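PDB 5JUF: transcriptional regulator from Streptococcus thermophilus LMD-9, which probably senses a secreted signalling peptide through its TPR domain and activates competence genes through its helix-turn-helix domain, being ComR of the ComRS quorum-sensing system. Local coordinates for residues K87-T90 with D95-K98; A215-I218 with F223-F226; S134-P139 with Y174-Y179; R156-N161 with L192-W197. One frame throughout, in Å; residues are numbered along the deposited sequence.

Contact 1 of 4, residues K87-T90 with D95-K98. With SO4 (sulfate ion), chain B.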
loop_
_atom_site.group_PDB
_atom_site.type_symbol
_atom_site.label_atom_id
_atom_site.label_comp_id
_atom_site.label_asym_id
_atom_site.label_seq_id
_atom_site.Cartn_x
_atom_site.Cartn_y
_atom_site.Cartn_z
ATOM N N LYS A 87 10.759 0.479 -6.092
ATOM C CA LYS A 87 11.016 0.424 -7.523
ATOM C C LYS A 87 11.768 -0.836 -7.937
ATOM O O LYS A 87 12.111 -0.964 -9.113
ATOM C CB LYS A 87 11.782 1.674 -7.979
ATOM C CG LYS A 87 11.080 2.985 -7.599
ATOM C CD LYS A 87 11.710 4.192 -8.262
ATOM C CE LYS A 87 13.039 4.557 -7.624
ATOM N NZ LYS A 87 13.570 5.858 -8.164
ATOM N N PHE A 88 12.030 -1.758 -7.007
ATOM C CA PHE A 88 12.713 -3.004 -7.330
ATOM C C PHE A 88 11.688 -4.075 -7.705
ATOM O O PHE A 88 11.027 -4.637 -6.826
ATOM C CB PHE A 88 13.569 -3.476 -6.154
ATOM C CG PHE A 88 14.352 -4.738 -6.447
ATOM C CD1 PHE A 88 15.469 -4.705 -7.265
ATOM C CD2 PHE A 88 13.957 -5.951 -5.923
ATOM C CE1 PHE A 88 16.187 -5.869 -7.541
ATOM C CE2 PHE A 88 14.669 -7.111 -6.194
ATOM C CZ PHE A 88 15.781 -7.068 -6.999
ATOM N N PRO A 89 11.515 -4.384 -8.988
ATOM C CA PRO A 89 10.483 -5.351 -9.371
ATOM C C PRO A 89 10.971 -6.781 -9.201
ATOM O O PRO A 89 12.098 -7.125 -9.567
ATOM C CB PRO A 89 10.229 -5.018 -10.847
ATOM C CG PRO A 89 11.563 -4.546 -11.336
ATOM C CD PRO A 89 12.230 -3.849 -10.160
ATOM N N THR A 90 10.105 -7.623 -8.645
ATOM C CA THR A 90 10.457 -9.027 -8.475
ATOM C C THR A 90 10.212 -9.833 -9.735
ATOM O O THR A 90 10.921 -10.813 -9.973
ATOM C CB THR A 90 9.646 -9.656 -7.351
ATOM O OG1 THR A 90 8.278 -9.748 -7.765
ATOM C CG2 THR A 90 9.748 -8.826 -6.085
ATOM N N ASP A 95 14.223 -15.622 -6.648
ATOM C CA ASP A 95 15.488 -15.032 -6.215
ATOM C C ASP A 95 15.350 -13.533 -5.978
ATOM O O ASP A 95 15.928 -12.992 -5.030
ATOM C CB ASP A 95 16.587 -15.298 -7.242
ATOM C CG ASP A 95 16.940 -16.765 -7.350
ATOM O OD1 ASP A 95 16.665 -17.513 -6.390
ATOM O OD2 ASP A 95 17.499 -17.165 -8.397
ATOM N N ARG A 96 14.596 -12.842 -6.839
ATOM C CA ARG A 96 14.381 -11.410 -6.651
ATOM C C ARG A 96 13.407 -11.127 -5.511
ATOM O O ARG A 96 13.524 -10.094 -4.838
ATOM C CB ARG A 96 13.890 -10.783 -7.960
ATOM C CG ARG A 96 14.921 -10.896 -9.119
ATOM C CD ARG A 96 14.392 -10.324 -10.439
ATOM N NE ARG A 96 14.086 -8.903 -10.326
ATOM C CZ ARG A 96 14.974 -7.933 -10.518
ATOM N NH1 ARG A 96 16.225 -8.233 -10.844
ATOM N NH2 ARG A 96 14.611 -6.664 -10.386
ATOM N N ILE A 97 12.438 -12.014 -5.278
ATOM C CA ILE A 97 11.585 -11.862 -4.102
ATOM C C ILE A 97 12.426 -11.922 -2.837
ATOM O O ILE A 97 12.248 -11.119 -1.908
ATOM C CB ILE A 97 10.483 -12.938 -4.089
ATOM C CG1 ILE A 97 9.522 -12.729 -5.258
ATOM C CG2 ILE A 97 9.730 -12.929 -2.751
ATOM C CD1 ILE A 97 8.508 -13.860 -5.405
ATOM N N LYS A 98 13.349 -12.883 -2.776
ATOM C CA LYS A 98 14.199 -13.027 -1.600
ATOM C C LYS A 98 15.113 -11.816 -1.426
ATOM O O LYS A 98 15.319 -11.349 -0.298
ATOM C CB LYS A 98 15.013 -14.319 -1.707
ATOM C CG LYS A 98 15.932 -14.612 -0.526
ATOM C CD LYS A 98 15.137 -14.788 0.771
ATOM C CE LYS A 98 16.044 -15.069 1.971
ATOM N NZ LYS A 98 15.265 -15.395 3.198
HETATM S S SO4 B . 6.671 -6.666 -6.894
HETATM O O1 SO4 B . 6.592 -8.036 -7.397
HETATM O O2 SO4 B . 5.356 -6.046 -7.019
HETATM O O3 SO4 B . 7.095 -6.673 -5.495
HETATM O O4 SO4 B . 7.646 -5.915 -7.687
#
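The loop 87-90 runs up to the first turns of helix 94-111, and T90 and R96 lie nearest across the contact, CA to CA 4.9 Å. R96 carries most of it. Its guanidinium reaches back and grips the backbone oxygen of P89 side-on, with R96 NE at 2.8 Å and R96 NH2 at 2.7 Å from P89 O. Both bonds lie in the carbonyl plane and close to the guanidinium plane. The chain bends at chi3 (61°), which folds the group back over the loop. One guanidinium face then lies nearly flat on the F88 ring in a cation-pi stack, centres 4.3 Å apart and planes at 24°. R96 NH2 sits over the rim of the ring, 3.3 Å from F88 CE1. The contact closes the link between two consecutive helices, 76-86 and 94-111, of the ComR tetratricopeptide region. Further along, T90 CB packs on I97 CG1 at 3.7 Å. On T90 the backbone N donates to a sulfate, T90 N to O4 3.1 Å. OG1 also approaches this ion, at a distance too short to be taken literally. K100 bonds to the same sulfate and to F88 O. The ion probably comes from the crystallisation liquor.

Contact 2 of 4, residues A215-I218 with F223-F226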
loop_
_atom_site.group_PDB
_atom_site.type_symbol
_atom_site.label_atom_id
_atom_site.label_comp_id
_atom_site.label_asym_id
_atom_site.label_seq_id
_atom_site.Cartn_x
_atom_site.Cartn_y
_atom_site.Cartn_z
ATOM N N ALA A 215 -7.887 -8.049 -10.404
ATOM C CA ALA A 215 -7.911 -9.477 -10.106
ATOM C C ALA A 215 -9.090 -9.841 -9.206
ATOM O O ALA A 215 -9.733 -10.876 -9.412
ATOM C CB ALA A 215 -6.588 -9.911 -9.471
ATOM N N LEU A 216 -9.403 -9.001 -8.213
ATOM C CA LEU A 216 -10.553 -9.290 -7.356
ATOM C C LEU A 216 -11.872 -9.170 -8.121
ATOM O O LEU A 216 -12.814 -9.932 -7.868
ATOM C CB LEU A 216 -10.542 -8.359 -6.142
ATOM C CG LEU A 216 -9.488 -8.702 -5.089
ATOM C CD1 LEU A 216 -9.249 -7.506 -4.181
ATOM C CD2 LEU A 216 -9.901 -9.941 -4.275
ATOM N N LYS A 217 -11.958 -8.224 -9.063
ATOM C CA LYS A 217 -13.184 -8.070 -9.841
ATOM C C LYS A 217 -13.439 -9.292 -10.710
ATOM O O LYS A 217 -14.575 -9.775 -10.797
ATOM C CB LYS A 217 -13.110 -6.805 -10.694
ATOM C CG LYS A 217 -13.395 -5.517 -9.925
ATOM C CD LYS A 217 -13.396 -4.316 -10.867
ATOM C CE LYS A 217 -13.946 -3.073 -10.169
ATOM N NZ LYS A 217 -15.436 -3.135 -10.097
ATOM N N ILE A 218 -12.392 -9.799 -11.370
ATOM C CA ILE A 218 -12.489 -11.072 -12.077
ATOM C C ILE A 218 -12.933 -12.174 -11.121
ATOM O O ILE A 218 -13.890 -12.906 -11.389
ATOM C CB ILE A 218 -11.144 -11.408 -12.755
ATOM C CG1 ILE A 218 -10.871 -10.438 -13.912
ATOM C CG2 ILE A 218 -11.143 -12.846 -13.301
ATOM C CD1 ILE A 218 -9.460 -10.542 -14.465
ATOM N N PHE A 223 -17.757 -6.647 -12.981
ATOM C CA PHE A 223 -16.994 -5.921 -13.987
ATOM C C PHE A 223 -17.412 -4.466 -14.155
ATOM O O PHE A 223 -16.979 -3.818 -15.116
ATOM C CB PHE A 223 -17.076 -6.652 -15.324
ATOM C CG PHE A 223 -16.272 -7.910 -15.356
ATOM C CD1 PHE A 223 -14.910 -7.867 -15.621
ATOM C CD2 PHE A 223 -16.864 -9.134 -15.095
ATOM C CE1 PHE A 223 -14.152 -9.033 -15.639
ATOM C CE2 PHE A 223 -16.121 -10.303 -15.118
ATOM C CZ PHE A 223 -14.763 -10.255 -15.393
ATOM N N SER A 224 -18.219 -3.926 -13.248
ATOM C CA SER A 224 -18.463 -2.492 -13.258
ATOM C C SER A 224 -17.144 -1.748 -13.081
ATOM O O SER A 224 -16.294 -2.142 -12.276
ATOM C CB SER A 224 -19.444 -2.107 -12.149
ATOM O OG SER A 224 -18.931 -2.469 -10.876
ATOM N N ASP A 225 -16.960 -0.690 -13.876
ATOM C CA ASP A 225 -15.764 0.154 -13.850
ATOM C C ASP A 225 -14.488 -0.602 -14.215
ATOM O O ASP A 225 -13.390 -0.097 -13.969
ATOM C CB ASP A 225 -15.568 0.822 -12.480
ATOM C CG ASP A 225 -16.770 1.619 -12.043
ATOM O OD1 ASP A 225 -17.296 2.404 -12.860
ATOM O OD2 ASP A 225 -17.190 1.450 -10.879
ATOM N N PHE A 226 -14.595 -1.808 -14.783
ATOM C CA PHE A 226 -13.388 -2.583 -15.084
ATOM C C PHE A 226 -12.552 -1.901 -16.159
ATOM O O PHE A 226 -11.320 -1.872 -16.070
ATOM C CB PHE A 226 -13.746 -4.007 -15.521
ATOM C CG PHE A 226 -12.564 -4.946 -15.579
ATOM C CD1 PHE A 226 -11.801 -5.068 -16.738
ATOM C CD2 PHE A 226 -12.216 -5.711 -14.470
ATOM C CE1 PHE A 226 -10.714 -5.928 -16.782
ATOM C CE2 PHE A 226 -11.131 -6.577 -14.510
ATOM C CZ PHE A 226 -10.377 -6.684 -15.670
#
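S224 O receives the ammonium of K217, with K217 NZ 2.5 Å from S224 O. The bond is short and lies in the carbonyl plane, with a C=O...N angle of 156°. The K217 chain runs out straight as far as CE and turns only at its last torsion (chi4 -78°), which brings NZ to the oxygen. S224 OG stands farther from K217 NZ, at 3.6 Å. The carboxylate of D225 is near but not in contact; its opposite charge may add a weak attraction.

The long aliphatic part of K217 runs antiparallel alongside F226. K217 CB meets the edge of the F226 ring, 4.0 Å from F226 CD2. I218 fills the other part of the contact. I218 CG1 touches both rings, at 4.0 Å from F223 CE1 and 3.9 Å from F226 CE2. F223 CE1 in turn lies over one face of the F226 ring, toward its rim. F223 also packs on Y256 and L259 of helix 246-260, and its ring meets that of H260.

The backbone of 223-226 forms a type II beta turn, closed by F226 N to F223 O at 3.1 Å. D225 occupies the N-cap position of the next helix. This is the tight connection between two neighbouring helices, 200-219 and 226-240, of an all-helical TPR-type array.

Contact 3 of 4, residues S134-P139 with Y174-Y179. With SO4 (sulfate ion), chain E; SO4 (sulfate ion), chain C.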
loop_
_atom_site.group_PDB
_atom_site.type_symbol
_atom_site.label_atom_id
_atom_site.label_comp_id
_atom_site.label_asym_id
_atom_site.label_seq_id
_atom_site.Cartn_x
_atom_site.Cartn_y
_atom_site.Cartn_z
ATOM N N SER A 134 0.293 -15.066 5.865
ATOM C CA SER A 134 -1.100 -14.812 6.222
ATOM C C SER A 134 -1.194 -13.680 7.234
ATOM O O SER A 134 -0.475 -13.666 8.238
ATOM C CB SER A 134 -1.738 -16.072 6.797
ATOM O OG SER A 134 -1.624 -17.148 5.883
ATOM N N TRP A 135 -2.092 -12.728 6.978
ATOM C CA TRP A 135 -2.262 -11.646 7.935
ATOM C C TRP A 135 -2.746 -12.169 9.283
ATOM O O TRP A 135 -2.496 -11.533 10.313
ATOM C CB TRP A 135 -3.225 -10.589 7.379
ATOM C CG TRP A 135 -4.585 -11.129 7.096
ATOM C CD1 TRP A 135 -5.038 -11.636 5.908
ATOM C CD2 TRP A 135 -5.669 -11.233 8.017
ATOM N NE1 TRP A 135 -6.340 -12.047 6.040
ATOM C CE2 TRP A 135 -6.753 -11.808 7.324
ATOM C CE3 TRP A 135 -5.831 -10.898 9.367
ATOM C CZ2 TRP A 135 -7.975 -12.059 7.931
ATOM C CZ3 TRP A 135 -7.056 -11.145 9.969
ATOM C CH2 TRP A 135 -8.108 -11.721 9.250
ATOM N N GLU A 136 -3.412 -13.323 9.297
ATOM C CA GLU A 136 -3.877 -13.916 10.547
ATOM C C GLU A 136 -2.734 -14.369 11.447
ATOM O O GLU A 136 -2.936 -14.514 12.655
ATOM C CB GLU A 136 -4.801 -15.098 10.248
ATOM C CG GLU A 136 -6.204 -14.696 9.821
ATOM C CD GLU A 136 -6.733 -15.528 8.667
ATOM O OE1 GLU A 136 -5.929 -15.918 7.793
ATOM O OE2 GLU A 136 -7.954 -15.788 8.635
ATOM N N GLU A 137 -1.550 -14.608 10.894
ATOM C CA GLU A 137 -0.394 -15.023 11.675
ATOM C C GLU A 137 0.472 -13.852 12.117
ATOM O O GLU A 137 1.565 -14.071 12.648
ATOM C CB GLU A 137 0.451 -16.013 10.869
ATOM C CG GLU A 137 -0.277 -17.287 10.508
ATOM C CD GLU A 137 0.474 -18.123 9.490
ATOM O OE1 GLU A 137 1.300 -17.557 8.734
ATOM O OE2 GLU A 137 0.234 -19.349 9.447
ATOM N N SER A 138 0.009 -12.620 11.921
ATOM C CA SER A 138 0.784 -11.416 12.213
ATOM C C SER A 138 -0.041 -10.473 13.095
ATOM O O SER A 138 -0.434 -9.384 12.662
ATOM C CB SER A 138 1.197 -10.736 10.903
ATOM O OG SER A 138 2.292 -9.858 11.074
ATOM N N PRO A 139 -0.285 -10.846 14.357
ATOM C CA PRO A 139 -1.299 -10.108 15.139
ATOM C C PRO A 139 -0.894 -8.701 15.561
ATOM O O PRO A 139 -1.759 -7.821 15.638
ATOM C CB PRO A 139 -1.545 -11.027 16.351
ATOM C CG PRO A 139 -0.363 -11.936 16.417
ATOM C CD PRO A 139 0.139 -12.099 15.017
ATOM N N TYR A 174 -8.052 -11.519 -0.618
ATOM C CA TYR A 174 -7.592 -12.550 -1.544
ATOM C C TYR A 174 -8.289 -13.883 -1.282
ATOM O O TYR A 174 -8.257 -14.406 -0.165
ATOM C CB TYR A 174 -6.079 -12.699 -1.404
ATOM C CG TYR A 174 -5.457 -13.719 -2.327
ATOM C CD1 TYR A 174 -5.100 -13.377 -3.621
ATOM C CD2 TYR A 174 -5.214 -15.020 -1.898
ATOM C CE1 TYR A 174 -4.525 -14.299 -4.465
ATOM C CE2 TYR A 174 -4.638 -15.951 -2.738
ATOM C CZ TYR A 174 -4.297 -15.582 -4.021
ATOM O OH TYR A 174 -3.726 -16.492 -4.872
ATOM N N GLY A 175 -8.930 -14.430 -2.315
ATOM C CA GLY A 175 -9.601 -15.707 -2.194
ATOM C C GLY A 175 -10.789 -15.745 -1.259
ATOM O O GLY A 175 -11.270 -16.837 -0.937
ATOM N N ARG A 176 -11.302 -14.597 -0.822
ATOM C CA ARG A 176 -12.367 -14.556 0.179
ATOM C C ARG A 176 -13.729 -14.378 -0.489
ATOM O O ARG A 176 -13.993 -13.336 -1.103
ATOM C CB ARG A 176 -12.118 -13.439 1.193
ATOM C CG ARG A 176 -11.070 -13.779 2.245
ATOM C CD ARG A 176 -11.510 -14.960 3.093
ATOM N NE ARG A 176 -10.750 -15.085 4.334
ATOM C CZ ARG A 176 -11.055 -14.452 5.462
ATOM N NH1 ARG A 176 -12.100 -13.638 5.507
ATOM N NH2 ARG A 176 -10.310 -14.629 6.544
ATOM N N LYS A 177 -14.602 -15.385 -0.336
ATOM C CA LYS A 177 -15.943 -15.312 -0.911
ATOM C C LYS A 177 -16.784 -14.237 -0.233
ATOM O O LYS A 177 -17.602 -13.580 -0.885
ATOM C CB LYS A 177 -16.653 -16.662 -0.789
ATOM C CG LYS A 177 -15.811 -17.878 -1.124
ATOM C CD LYS A 177 -16.520 -19.142 -0.647
ATOM C CE LYS A 177 -15.658 -20.383 -0.814
ATOM N NZ LYS A 177 -16.383 -21.605 -0.364
ATOM N N GLN A 178 -16.610 -14.056 1.072
ATOM C CA GLN A 178 -17.382 -13.091 1.840
ATOM C C GLN A 178 -16.572 -11.819 2.028
ATOM O O GLN A 178 -15.446 -11.864 2.534
ATOM C CB GLN A 178 -17.780 -13.663 3.200
ATOM C CG GLN A 178 -18.662 -14.884 3.125
ATOM C CD GLN A 178 -18.775 -15.587 4.462
ATOM O OE1 GLN A 178 -18.790 -14.949 5.516
ATOM N NE2 GLN A 178 -18.839 -16.912 4.427
ATOM N N TYR A 179 -17.154 -10.690 1.633
ATOM C CA TYR A 179 -16.508 -9.396 1.786
ATOM C C TYR A 179 -17.578 -8.312 1.757
ATOM O O TYR A 179 -18.662 -8.498 1.195
ATOM C CB TYR A 179 -15.468 -9.169 0.691
ATOM C CG TYR A 179 -16.057 -9.002 -0.694
ATOM C CD1 TYR A 179 -16.558 -10.094 -1.391
ATOM C CD2 TYR A 179 -16.107 -7.754 -1.306
ATOM C CE1 TYR A 179 -17.098 -9.951 -2.655
ATOM C CE2 TYR A 179 -16.645 -7.602 -2.577
ATOM C CZ TYR A 179 -17.142 -8.712 -3.241
ATOM O OH TYR A 179 -17.682 -8.583 -4.496
HETATM S S SO4 E . -14.764 -17.072 2.932
HETATM O O1 SO4 E . -15.078 -18.355 2.312
HETATM O O2 SO4 E . -14.192 -16.211 1.917
HETATM O O3 SO4 E . -13.815 -17.266 4.025
HETATM O O4 SO4 E . -15.970 -16.437 3.446
HETATM S S SO4 C . 3.417 -10.032 14.328
HETATM O O1 SO4 C . 3.630 -11.314 13.660
HETATM O O2 SO4 C . 2.576 -9.170 13.499
HETATM O O3 SO4 C . 2.768 -10.273 15.619
HETATM O O4 SO4 C . 4.704 -9.367 14.536
#
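This is a small surface contact between two interhelical loops, one leading into helix 139-152 and the other into helix 181-192. It rests on a single side chain, R176, and buries only 78 Å² in all. R176 NH2 comes to E136 OE2 at 3.4 Å. The two groups form a salt bridge whose hydrogen bond is weak, with an N-H...O angle of 124°. The oxygen lies near the guanidinium plane, at its edge, but the carboxylate is turned 47° from that plane. R176 NH2 also reaches the edge of the indole, 3.7 Å from W135 CZ2. E136 and R176 reach out to meet each other, and the R176 chain bends at chi2 (-63°) on its way.

The W135 ring stacks with H172 and touches Y168, both of helix 160-173. E136 CG lies over one indole face, near the rim. Sulfates, probably from the crystallisation liquor, bind in both loops. One lies beside R176 CD and receives weak bonds from Q178 N. The other, at the start of helix 139-152, accepts from S138 OG and from the backbone N of K140 and V141. The 134-139/174-179 contact itself is a light surface salt bridge between interhelical loops of a TPR-type helical array.

Contact 4 of 4, residues R156-N161 with L192-W197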
loop_
_atom_site.group_PDB
_atom_site.type_symbol
_atom_site.label_atom_id
_atom_site.label_comp_id
_atom_site.label_asym_id
_atom_site.label_seq_id
_atom_site.Cartn_x
_atom_site.Cartn_y
_atom_site.Cartn_z
ATOM N N ARG A 156 -10.049 10.672 0.940
ATOM C CA ARG A 156 -10.255 10.695 -0.500
ATOM C C ARG A 156 -8.980 10.930 -1.291
ATOM O O ARG A 156 -8.946 10.604 -2.485
ATOM C CB ARG A 156 -11.295 11.764 -0.873
ATOM C CG ARG A 156 -12.673 11.349 -0.408
ATOM C CD ARG A 156 -13.677 12.488 -0.334
ATOM N NE ARG A 156 -14.647 12.170 0.712
ATOM C CZ ARG A 156 -15.788 11.524 0.504
ATOM N NH1 ARG A 156 -16.125 11.144 -0.721
ATOM N NH2 ARG A 156 -16.595 11.261 1.521
ATOM N N LYS A 157 -7.935 11.470 -0.663
ATOM C CA LYS A 157 -6.624 11.643 -1.283
ATOM C C LYS A 157 -5.637 10.732 -0.562
ATOM O O LYS A 157 -5.479 10.843 0.656
ATOM C CB LYS A 157 -6.155 13.099 -1.194
ATOM C CG LYS A 157 -7.254 14.137 -1.342
ATOM C CD LYS A 157 -7.958 14.035 -2.688
ATOM C CE LYS A 157 -9.144 14.990 -2.757
ATOM N NZ LYS A 157 -10.036 14.679 -3.913
ATOM N N PHE A 158 -4.975 9.846 -1.305
ATOM C CA PHE A 158 -4.136 8.801 -0.718
ATOM C C PHE A 158 -2.666 9.108 -0.983
ATOM O O PHE A 158 -2.282 9.359 -2.131
ATOM C CB PHE A 158 -4.483 7.423 -1.296
ATOM C CG PHE A 158 -5.925 6.999 -1.085
ATOM C CD1 PHE A 158 -6.556 7.152 0.163
ATOM C CD2 PHE A 158 -6.640 6.424 -2.120
ATOM C CE1 PHE A 158 -7.870 6.751 0.349
ATOM C CE2 PHE A 158 -7.964 6.013 -1.935
ATOM C CZ PHE A 158 -8.579 6.174 -0.699
ATOM N N SER A 159 -1.847 9.084 0.074
ATOM C CA SER A 159 -0.393 9.091 -0.074
ATOM C C SER A 159 0.093 7.722 -0.547
ATOM O O SER A 159 -0.676 6.769 -0.655
ATOM C CB SER A 159 0.279 9.447 1.253
ATOM O OG SER A 159 -0.021 8.443 2.218
ATOM N N THR A 160 1.405 7.608 -0.807
ATOM C CA THR A 160 2.001 6.295 -1.069
ATOM C C THR A 160 1.728 5.322 0.070
ATOM O O THR A 160 1.358 4.164 -0.156
ATOM C CB THR A 160 3.507 6.425 -1.276
ATOM O OG1 THR A 160 3.780 7.373 -2.324
ATOM C CG2 THR A 160 4.094 5.045 -1.611
ATOM N N ASN A 161 1.929 5.769 1.310
ATOM C CA ASN A 161 1.681 4.894 2.455
ATOM C C ASN A 161 0.221 4.468 2.529
ATOM O O ASN A 161 -0.077 3.329 2.909
ATOM C CB ASN A 161 2.095 5.603 3.744
ATOM C CG ASN A 161 3.601 5.645 3.918
ATOM O OD1 ASN A 161 4.332 5.012 3.161
ATOM N ND2 ASN A 161 4.067 6.386 4.913
ATOM N N LEU A 192 -9.362 4.979 -8.072
ATOM C CA LEU A 192 -9.461 5.382 -9.473
ATOM C C LEU A 192 -9.426 6.893 -9.653
ATOM O O LEU A 192 -9.138 7.367 -10.759
ATOM C CB LEU A 192 -10.747 4.819 -10.083
ATOM C CG LEU A 192 -10.779 3.303 -10.287
ATOM C CD1 LEU A 192 -12.185 2.842 -10.669
ATOM C CD2 LEU A 192 -9.758 2.913 -11.376
ATOM N N ASN A 193 -9.721 7.655 -8.601
ATOM C CA ASN A 193 -9.746 9.107 -8.648
ATOM C C ASN A 193 -8.417 9.750 -8.253
ATOM O O ASN A 193 -8.316 10.976 -8.290
ATOM C CB ASN A 193 -10.851 9.650 -7.721
ATOM C CG ASN A 193 -12.256 9.311 -8.198
ATOM O OD1 ASN A 193 -12.497 9.112 -9.387
ATOM N ND2 ASN A 193 -13.195 9.259 -7.262
ATOM N N GLN A 194 -7.421 8.973 -7.822
ATOM C CA GLN A 194 -6.118 9.551 -7.508
ATOM C C GLN A 194 -5.472 10.136 -8.761
ATOM O O GLN A 194 -5.591 9.586 -9.867
ATOM C CB GLN A 194 -5.197 8.499 -6.885
ATOM C CG GLN A 194 -5.708 7.921 -5.559
ATOM C CD GLN A 194 -6.163 9.002 -4.602
ATOM O OE1 GLN A 194 -5.350 9.769 -4.077
ATOM N NE2 GLN A 194 -7.472 9.087 -4.382
ATOM N N GLU A 195 -4.780 11.258 -8.608
ATOM C CA GLU A 195 -4.136 11.798 -9.797
ATOM C C GLU A 195 -2.774 11.145 -10.007
ATOM O O GLU A 195 -2.121 10.691 -9.064
ATOM C CB GLU A 195 -3.995 13.319 -9.749
ATOM C CG GLU A 195 -3.697 13.905 -8.414
ATOM C CD GLU A 195 -3.839 15.417 -8.432
ATOM O OE1 GLU A 195 -2.854 16.115 -8.115
ATOM O OE2 GLU A 195 -4.937 15.906 -8.782
ATOM N N ILE A 196 -2.377 11.075 -11.268
ATOM C CA ILE A 196 -1.121 10.466 -11.687
ATOM C C ILE A 196 -0.165 11.600 -12.018
ATOM O O ILE A 196 -0.399 12.351 -12.964
ATOM C CB ILE A 196 -1.326 9.548 -12.895
ATOM C CG1 ILE A 196 -2.409 8.512 -12.595
ATOM C CG2 ILE A 196 -0.018 8.864 -13.273
ATOM C CD1 ILE A 196 -2.941 7.814 -13.862
ATOM N N TRP A 197 0.898 11.755 -11.234
ATOM C CA TRP A 197 1.901 12.783 -11.470
ATOM C C TRP A 197 3.205 12.109 -11.897
ATOM O O TRP A 197 3.172 11.028 -12.513
ATOM C CB TRP A 197 2.037 13.647 -10.220
ATOM C CG TRP A 197 1.151 14.845 -10.233
ATOM C CD1 TRP A 197 -0.213 14.859 -10.126
ATOM C CD2 TRP A 197 1.558 16.214 -10.357
ATOM N NE1 TRP A 197 -0.678 16.153 -10.181
ATOM C CE2 TRP A 197 0.389 17.003 -10.323
ATOM C CE3 TRP A 197 2.799 16.850 -10.494
ATOM C CZ2 TRP A 197 0.423 18.398 -10.421
ATOM C CZ3 TRP A 197 2.831 18.235 -10.591
ATOM C CH2 TRP A 197 1.651 18.991 -10.555
#
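Two loops of the TPR region are joined here, the one entering helix 160-173 and the one leaving helix 181-192. A glutamine amide does the joining. Q194 sets both ends of its side-chain amide against the backbone of 156-158. Q194 NE2 donates to R156 O at 2.8 Å, and the bond is fairly straight. The acceptor lies in the amide plane of Q194. Q194 OE1 accepts from F158 N, also at 2.8 Å and nearly straight at 171°. That N-H comes from above the plane of the Q194 carbonyl, 49° out of it. The two bonds together fix the rotation of the amide.

The bend at chi2 (-48°) turns the amide back onto the loop. There the Q194 and F158 side chains cross at about a right angle, the amide only moderately tilted against the ring, with Q194 NE2 3.6 Å from F158 CD2. K157 CA lies 3.6 Å from Q194 OE1. Q194 is buried, and both amide atoms and the backbone oxygen have partners. NE2 gives a further bond to R190 O, and the backbone oxygen accepts from K232.

F158 is buried as well, against R190, V191, L163 and I166. S159 follows at the N-cap of helix 160-173, and its side chain caps a backbone N there. A side-chain amide bonded to both the C=O and the N-H of a neighbouring loop imitates a backbone pair; here it joins the loop before helix 160-173 to the loop after helix 181-192 in a TPR-type helical array.

In the fold
All four contacts lie in the ComR tetratricopeptide region. Contacts 1 and 2 each close a short link between consecutive helices. Contacts 3 and 4 join loops more than 30 residues apart. Their segments alternate along the chain: helix 160-173 runs from the first loop of contact 4 to the second loop of contact 3. These two contacts sit on opposite sides of the chain's centre, with centres about 25 Å apart. Contact 2 approaches both, its nearest atoms about 4 Å from each without touching. Contact 1 stands farther off, its centre about 27 Å from that of contact 2. Sulfates, probably from the crystallisation liquor, are bound at contacts 1 and 3, among other places; this is the apo form, without bound peptide.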